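Local coordinates for protein glycoside Hydrolase (Bacteroides uniformis, PDB 5TA0) that probably hydrolyses agarose-type galactans as a glycoside hydrolase of an agarose-degrading gut symbiont and binds neoagarooctaose in its glycan pocket, at residues A[34-39]-A[522-527]; A[423-428]-A[436-441]; A[558-563]-A[637-642]. One frame throughout, in Å; residues are numbered along the deposited sequence. Where two conformers were deposited one is given.

Contact 1: A[34-39]-A[522-527]; sequences KHKLGD and NETMEE. With EDO (1,2-ethanediol), chain R; SO4 (sulfate ion), chain D.
The imidazole of His35 meets two side chains of 522-527, one at its edge and one over a face. At the edge, NE2 of His35 donates to OE1 of Glu527 over 2.7 Å; the oxygen lies close to the ring plane, yet the bond is bent, 150° at the hydrogen. OE1 takes it on the anti lone pair, turned from OE2, and the carboxylate is twisted 43° from the ring. Over the face, the methyl CE of Met525 sits 3.4 Å from the ring centroid of His35, a CH-pi contact almost on the ring normal. Met525 runs extended as far as SD, and the bend at its last torsion (chi3 71°) lays the methyl over the imidazole. With an alanine in place of His35, OE1 of Glu527 would lose this donor and the methyl of Met525 would probably be left free to turn. Leu37 lies beside Glu527, its CD1 3.7 Å from CD of the carboxylate. Further out, NE2 of Gln638 donates to OE2 of Glu527, so both oxygens are gripped and the carboxylate's rotation is fixed.

Lys34, Thr524, Lys36 and Glu526 point to the other face. A sulfate, probably from the crystallisation liquor, accepts there from NZ of Lys36 in one of its two conformers; the salt bridge from this NZ to OE1 of Glu526 is long, 3.8 Å. What places both faces is the backbone: Lys34 bonds through N to Glu523 O and through O to Met525 N, and Lys36 likewise to Met525 O and Glu527 N. One residue reaching both neighbours of its partner is the mark of parallel pairing, here adding 34-37 as the outermost strand of a mixed sheet in the beta-rich part of the enzyme.

Contact 2: A[423-428]-A[436-441]; sequences TRVETN and CDAYVD
Arg424 presents the edge of its guanidinium to Asp437: NE points within its own plane at OD1, 2.9 Å away and nearly straight at 170°, while the carboxylate stands 69° to that plane. Water 3, at the same group's edge, joins NH2 of Arg424 to the carbonyl oxygen of Cys436. The Tyr439 ring is met obliquely by Arg424, whose CB comes 3.4 Å from CE1, and the ring of Phe43 meets it from outside. Arg424 and Tyr439 share one face of a beta hairpin, strands 423-429 and 434-441, whose two strands are joined near the turn by the Cys429–Cys436 disulfide; the end of Asp437 reaches in beside them. The extended arginine chain, with CG anti to the backbone N (chi1 -165°), passes by the phenol on its way to the salt bridge. OD2 of Asp437 takes the Tyr439 hydroxyl at 2.6 Å, so both oxygens of this buried carboxylate are held.

Thr423 and Val440 form a hydrogen-bonded pair, Arg424 and Tyr439 a non-hydrogen-bonded one, and Val425 N donates to Ala438 O. CG1 of Val425 packs on CG2 of Val440 at 3.6 Å. Where direct pairing gives way, water 4 donates to Val425 O and to OD1 of Asp437, and accepts from OG1 of Thr427.

Contact 3: A[558-563]-A[637-642]; sequences GEAVIR and MQIFNF. With EDO (1,2-ethanediol), chain Q.
The side chain of Arg563 runs past OE1 of Gln638 and bonds to it at the end. From CB, which heads toward segment 637-642, the arginine chain carries CG past this oxygen; CD comes closer still, 3.4 Å from OE1 of Gln638. A bend at chi3 (61°) then turns the guanidinium, so that NH1 donates to OE1 over 2.9 Å. The oxygen lies near the guanidinium plane, but the donor stands well above the amide carbonyl plane, the two planes being 77° apart. NE pairs with Asp305 and, at the tip, NH2 with Glu301, salt bridges that anchor the strand to helix 298-315.

At the far end, in one of its two conformers, the Phe642 ring takes Gly558 CA over a face, 4.0 Å from the centroid and toward the rim, and CD of Glu559 at its edge; OE2 of Glu559 pairs with Arg647. Gly558 CA lies 3.0 Å from Phe640 O, which leaves little room for a CB on that side, consistent with glycine at 558. Glu559 with Phe640 and Val561 with Gln638 each exchange two backbone bonds; on the face of Ile562 and Met637, Ala560 CB touches Ile639 CD1. Alternating hydrogen-bonded and non-hydrogen-bonded pairs define antiparallel sheet, here within the C-terminal beta-rich region.

How the contacts relate
Contact 1 is the middle member: its centre lies about 10 Å from that of contact 2 and about 12 Å from that of contact 3, while the centres of contacts 2 and 3 are about 17 Å apart and the two do not touch. Contacts 1 and 3 belong to one five-stranded mixed sheet, in which strands 523-538 and 631-642 are neighbours; contact 2 lies in the nine-stranded sheet, joined to contact 1 where His35 N meets Arg424 O at 2.8 Å. Along the chain, contact 1 closes a loop that holds contact 2 and the whole parallel-stranded barrel, and contact 3 follows. Strand 34-37, near the N terminus, thereby brings together two beta sheets lying on one side of the barrel that holds the glycan pocket.

Contact 1: A[34-39]-A[522-527]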
# COMPACT_ATOMS: atom_id res chain seq x y z
N LYS A 34 -7.73 18.86 14.71
CA LYS A 34 -6.93 18.44 13.56
C LYS A 34 -5.94 17.36 13.97
O LYS A 34 -5.33 17.44 15.02
CB LYS A 34 -6.17 19.64 13.01
CG LYS A 34 -5.44 19.40 11.69
CD LYS A 34 -4.99 20.70 11.05
CE LYS A 34 -3.97 21.44 11.87
NZ LYS A 34 -3.76 22.80 11.29
N HIS A 35 -5.80 16.33 13.13
CA HIS A 35 -4.75 15.30 13.33
C HIS A 35 -3.65 15.56 12.30
O HIS A 35 -3.82 15.27 11.12
CB HIS A 35 -5.35 13.91 13.16
CG HIS A 35 -4.38 12.78 13.42
ND1 HIS A 35 -4.82 11.49 13.65
CD2 HIS A 35 -3.03 12.73 13.51
CE1 HIS A 35 -3.78 10.70 13.84
NE2 HIS A 35 -2.68 11.43 13.76
N LYS A 36 -2.54 16.13 12.77
CA LYS A 36 -1.38 16.46 11.95
C LYS A 36 -0.34 15.36 12.10
O LYS A 36 -0.11 14.86 13.20
CB LYS A 36 -0.78 17.80 12.39
CG LYS A 36 0.34 18.30 11.49
CD LYS A 36 0.66 19.77 11.73
CE LYS A 36 1.14 19.99 13.15
NZ LYS A 36 1.67 21.38 13.27
N LEU A 37 0.29 15.00 10.99
CA LEU A 37 1.35 13.98 10.99
C LEU A 37 2.40 14.46 10.03
O LEU A 37 2.17 14.53 8.84
CB LEU A 37 0.76 12.63 10.58
CG LEU A 37 1.71 11.44 10.48
CD1 LEU A 37 2.47 11.16 11.78
CD2 LEU A 37 0.96 10.19 10.04
N GLY A 38 3.56 14.87 10.56
CA GLY A 38 4.54 15.58 9.73
C GLY A 38 3.91 16.87 9.25
O GLY A 38 3.30 17.61 10.03
N ASP A 39 4.00 17.13 7.94
CA ASP A 39 3.29 18.26 7.33
C ASP A 39 1.99 17.83 6.64
O ASP A 39 1.42 18.58 5.86
CB ASP A 39 4.21 19.05 6.37
CG ASP A 39 4.73 18.21 5.23
OD1 ASP A 39 4.14 17.14 4.96
OD2 ASP A 39 5.74 18.61 4.59
N ASN A 522 -10.43 23.96 15.69
CA ASN A 522 -9.78 24.94 16.58
C ASN A 522 -8.74 24.37 17.53
O ASN A 522 -8.25 25.10 18.39
CB ASN A 522 -10.86 25.71 17.38
CG ASN A 522 -11.80 24.81 18.15
OD1 ASN A 522 -11.53 23.64 18.43
ND2 ASN A 522 -12.97 25.36 18.49
N GLU A 523 -8.42 23.08 17.40
CA GLU A 523 -7.36 22.45 18.19
C GLU A 523 -6.56 21.57 17.23
O GLU A 523 -7.01 21.25 16.14
CB GLU A 523 -7.92 21.61 19.33
CG GLU A 523 -8.81 22.37 20.31
CD GLU A 523 -8.07 23.38 21.16
OE1 GLU A 523 -6.83 23.48 21.13
OE2 GLU A 523 -8.77 24.09 21.92
N THR A 524 -5.36 21.21 17.68
CA THR A 524 -4.47 20.32 16.94
C THR A 524 -3.94 19.20 17.84
O THR A 524 -3.47 19.43 18.97
CB THR A 524 -3.28 21.10 16.37
OG1 THR A 524 -3.77 22.07 15.45
CG2 THR A 524 -2.31 20.20 15.61
N MET A 525 -3.98 17.98 17.30
CA MET A 525 -3.26 16.83 17.85
C MET A 525 -2.16 16.53 16.85
O MET A 525 -2.45 16.23 15.67
CB MET A 525 -4.16 15.61 18.01
CG MET A 525 -3.43 14.40 18.55
SD MET A 525 -4.45 12.92 18.62
CE MET A 525 -4.62 12.53 16.87
N GLU A 526 -0.91 16.68 17.28
CA GLU A 526 0.23 16.36 16.45
C GLU A 526 0.80 15.02 16.83
O GLU A 526 1.23 14.79 17.97
CB GLU A 526 1.33 17.42 16.55
CG GLU A 526 2.48 17.12 15.63
CD GLU A 526 3.46 18.26 15.49
OE1 GLU A 526 3.20 19.36 16.04
OE2 GLU A 526 4.49 18.02 14.81
N GLU A 527 0.83 14.13 15.86
CA GLU A 527 1.42 12.80 16.01
C GLU A 527 2.85 12.82 15.56
O GLU A 527 3.15 13.33 14.48
CB GLU A 527 0.64 11.78 15.20
CG GLU A 527 1.24 10.38 15.23
CD GLU A 527 0.52 9.40 14.34
OE1 GLU A 527 -0.58 9.71 13.83
OE2 GLU A 527 1.09 8.29 14.13
C1 EDO R . -6.33 24.51 14.75
O1 EDO R . -6.24 23.30 14.00
C2 EDO R . -5.29 25.51 14.25
O2 EDO R . -4.56 26.04 15.36
S SO4 D . -1.13 23.99 13.81
O1 SO4 D . -1.16 25.45 13.70
O2 SO4 D . -1.06 23.60 15.22
O3 SO4 D . -2.41 23.47 13.31
O4 SO4 D . 0.02 23.55 13.04
O HOH W 1 4.29 15.36 13.27
O HOH W 2 5.52 13.75 12.74

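Contact 2: A[423-428]-A[436-441]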
# COMPACT_ATOMS: atom_id res chain seq x y z
N THR A 423 -9.65 17.95 5.82
CA THR A 423 -8.65 18.02 6.88
C THR A 423 -8.89 16.88 7.86
O THR A 423 -10.03 16.67 8.33
CB THR A 423 -8.75 19.37 7.63
OG1 THR A 423 -8.46 20.43 6.70
CG2 THR A 423 -7.84 19.43 8.81
N ARG A 424 -7.84 16.12 8.16
CA ARG A 424 -7.96 15.00 9.07
C ARG A 424 -8.24 15.48 10.48
O ARG A 424 -7.59 16.44 10.94
CB ARG A 424 -6.67 14.18 9.06
CG ARG A 424 -6.78 12.80 9.69
CD ARG A 424 -5.46 12.06 9.58
NE ARG A 424 -5.53 10.72 10.13
CZ ARG A 424 -4.47 10.04 10.56
NH1 ARG A 424 -3.25 10.57 10.51
NH2 ARG A 424 -4.63 8.83 11.09
N VAL A 425 -9.13 14.79 11.17
CA VAL A 425 -9.46 15.10 12.55
C VAL A 425 -9.36 13.87 13.40
O VAL A 425 -9.41 12.72 12.90
CB VAL A 425 -10.84 15.81 12.70
CG1 VAL A 425 -10.79 17.18 12.05
CG2 VAL A 425 -11.98 14.95 12.13
N GLU A 426 -9.22 14.08 14.70
CA GLU A 426 -9.01 12.98 15.62
C GLU A 426 -10.21 12.05 15.78
O GLU A 426 -11.34 12.50 15.95
CB GLU A 426 -8.64 13.51 17.00
CG GLU A 426 -8.22 12.38 17.91
CD GLU A 426 -8.29 12.67 19.37
OE1 GLU A 426 -8.88 13.67 19.80
OE2 GLU A 426 -7.73 11.81 20.09
N THR A 427 -9.92 10.75 15.77
CA THR A 427 -10.89 9.72 16.13
C THR A 427 -10.23 8.78 17.12
O THR A 427 -9.02 8.62 17.11
CB THR A 427 -11.37 8.91 14.92
OG1 THR A 427 -10.25 8.27 14.28
CG2 THR A 427 -12.12 9.78 13.95
N ASN A 428 -11.06 8.08 17.91
CA ASN A 428 -10.62 7.07 18.90
C ASN A 428 -11.59 5.91 18.89
O ASN A 428 -12.79 6.16 18.95
CB ASN A 428 -10.65 7.65 20.32
CG ASN A 428 -9.77 8.88 20.48
OD1 ASN A 428 -8.55 8.80 20.35
ND2 ASN A 428 -10.38 10.00 20.77
N CYS A 436 -10.45 3.52 12.71
CA CYS A 436 -11.27 4.67 12.40
C CYS A 436 -10.43 5.84 11.97
O CYS A 436 -9.27 5.94 12.30
CB CYS A 436 -12.15 5.06 13.59
SG CYS A 436 -11.30 5.25 15.18
N ASP A 437 -11.05 6.70 11.17
CA ASP A 437 -10.40 7.92 10.67
C ASP A 437 -11.51 8.89 10.26
O ASP A 437 -12.68 8.50 10.12
CB ASP A 437 -9.44 7.57 9.50
CG ASP A 437 -8.29 8.54 9.34
OD1 ASP A 437 -8.21 9.59 10.02
OD2 ASP A 437 -7.45 8.24 8.46
N ALA A 438 -11.16 10.16 10.08
CA ALA A 438 -12.16 11.16 9.70
C ALA A 438 -11.54 12.37 9.06
O ALA A 438 -10.41 12.74 9.40
CB ALA A 438 -12.97 11.58 10.91
N TYR A 439 -12.30 12.98 8.15
CA TYR A 439 -11.85 14.13 7.35
C TYR A 439 -12.99 15.14 7.22
O TYR A 439 -14.14 14.76 6.98
CB TYR A 439 -11.32 13.68 5.96
CG TYR A 439 -10.15 12.72 6.10
CD1 TYR A 439 -8.86 13.22 6.16
CD2 TYR A 439 -10.34 11.37 6.31
CE1 TYR A 439 -7.77 12.39 6.38
CE2 TYR A 439 -9.27 10.53 6.55
CZ TYR A 439 -7.98 11.04 6.58
OH TYR A 439 -6.89 10.24 6.84
N VAL A 440 -12.64 16.41 7.38
CA VAL A 440 -13.61 17.52 7.37
C VAL A 440 -13.39 18.38 6.14
O VAL A 440 -12.32 18.96 5.95
CB VAL A 440 -13.41 18.41 8.61
CG1 VAL A 440 -14.31 19.65 8.53
CG2 VAL A 440 -13.68 17.64 9.90
N ASP A 441 -14.39 18.43 5.28
CA ASP A 441 -14.38 19.23 4.08
C ASP A 441 -15.48 20.27 4.16
O ASP A 441 -16.60 20.03 3.69
CB ASP A 441 -14.60 18.38 2.83
CG ASP A 441 -14.54 19.19 1.54
OD1 ASP A 441 -13.79 20.17 1.48
OD2 ASP A 441 -15.21 18.80 0.58
O HOH W 3 -6.65 6.92 11.68
O HOH W 4 -8.73 10.10 12.69
O HOH W 5 -8.09 6.32 14.93

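Contact 3: A[558-563]-A[637-642]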
# COMPACT_ATOMS: atom_id res chain seq x y z
N GLY A 558 -0.92 15.09 26.32
CA GLY A 558 -0.61 14.16 25.25
C GLY A 558 -1.01 12.74 25.60
O GLY A 558 -1.41 12.44 26.74
N GLU A 559 -0.91 11.87 24.59
CA GLU A 559 -1.11 10.43 24.76
C GLU A 559 -0.01 9.70 23.99
O GLU A 559 0.73 10.32 23.22
CB GLU A 559 -2.50 10.02 24.27
CG GLU A 559 -3.59 10.54 25.21
CD GLU A 559 -5.00 10.37 24.73
OE1 GLU A 559 -5.23 9.95 23.57
OE2 GLU A 559 -5.91 10.72 25.52
N ALA A 560 0.11 8.41 24.22
CA ALA A 560 1.19 7.66 23.63
C ALA A 560 0.88 6.18 23.49
O ALA A 560 0.13 5.61 24.27
CB ALA A 560 2.45 7.82 24.43
N VAL A 561 1.52 5.59 22.48
CA VAL A 561 1.42 4.16 22.17
C VAL A 561 2.78 3.58 21.89
O VAL A 561 3.48 4.05 20.96
CB VAL A 561 0.49 3.91 20.97
CG1 VAL A 561 0.44 2.40 20.63
CG2 VAL A 561 -0.90 4.47 21.21
N ILE A 562 3.16 2.54 22.62
CA ILE A 562 4.39 1.81 22.34
C ILE A 562 4.03 0.67 21.40
O ILE A 562 3.00 0.01 21.55
CB ILE A 562 5.08 1.33 23.65
CG1 ILE A 562 5.73 2.55 24.31
CG2 ILE A 562 6.09 0.22 23.37
CD1 ILE A 562 6.19 2.29 25.73
N ARG A 563 4.90 0.45 20.41
CA ARG A 563 4.65 -0.48 19.31
C ARG A 563 5.68 -1.61 19.35
O ARG A 563 6.83 -1.42 18.97
CB ARG A 563 4.72 0.27 17.97
CG ARG A 563 3.77 1.46 17.85
CD ARG A 563 4.09 2.30 16.63
NE ARG A 563 3.95 1.49 15.42
CZ ARG A 563 2.80 1.17 14.83
NH1 ARG A 563 1.65 1.74 15.19
NH2 ARG A 563 2.78 0.31 13.82
N MET A 637 7.54 4.12 18.93
CA MET A 637 6.53 4.79 19.79
C MET A 637 5.88 5.93 19.04
O MET A 637 6.54 6.75 18.43
CB MET A 637 7.19 5.29 21.07
CG MET A 637 6.22 5.93 22.06
SD MET A 637 6.92 6.07 23.72
CE MET A 637 8.19 7.29 23.41
N GLN A 638 4.56 6.00 19.11
CA GLN A 638 3.79 7.17 18.67
C GLN A 638 3.44 8.05 19.85
O GLN A 638 2.96 7.56 20.88
CB GLN A 638 2.49 6.75 17.98
CG GLN A 638 2.70 6.09 16.63
CD GLN A 638 1.50 5.28 16.26
OE1 GLN A 638 1.31 4.18 16.81
NE2 GLN A 638 0.66 5.79 15.36
N ILE A 639 3.71 9.33 19.70
CA ILE A 639 3.35 10.37 20.67
C ILE A 639 2.29 11.25 20.02
O ILE A 639 2.45 11.64 18.86
CB ILE A 639 4.61 11.20 21.02
CG1 ILE A 639 5.66 10.31 21.69
CG2 ILE A 639 4.29 12.41 21.90
CD1 ILE A 639 5.27 9.73 23.03
N PHE A 640 1.22 11.57 20.76
CA PHE A 640 0.14 12.42 20.27
C PHE A 640 0.06 13.62 21.20
O PHE A 640 -0.40 13.49 22.33
CB PHE A 640 -1.18 11.65 20.30
CG PHE A 640 -1.16 10.40 19.46
CD1 PHE A 640 -1.50 10.46 18.10
CD2 PHE A 640 -0.80 9.19 20.00
CE1 PHE A 640 -1.48 9.32 17.31
CE2 PHE A 640 -0.78 8.04 19.20
CZ PHE A 640 -1.11 8.12 17.86
N ASN A 641 0.58 14.76 20.74
CA ASN A 641 0.63 15.98 21.55
C ASN A 641 -0.53 16.92 21.23
O ASN A 641 -0.82 17.18 20.07
CB ASN A 641 1.96 16.69 21.33
CG ASN A 641 3.11 15.96 22.00
OD1 ASN A 641 2.90 15.05 22.79
ND2 ASN A 641 4.33 16.39 21.71
N PHE A 642 -1.16 17.45 22.28
CA PHE A 642 -2.35 18.27 22.13
C PHE A 642 -2.02 19.77 22.23
O PHE A 642 -1.05 20.17 22.91
CB PHE A 642 -3.38 17.88 23.19
CG PHE A 642 -3.70 16.41 23.24
CD1 PHE A 642 -3.57 15.59 22.12
CD2 PHE A 642 -4.15 15.84 24.42
CE1 PHE A 642 -3.88 14.25 22.19
CE2 PHE A 642 -4.45 14.49 24.49
CZ PHE A 642 -4.33 13.70 23.37
C1 EDO Q . 1.19 20.24 19.99
O1 EDO Q . 0.87 20.97 21.17
C2 EDO Q . 0.06 20.41 19.00
O2 EDO Q . -0.01 21.81 18.69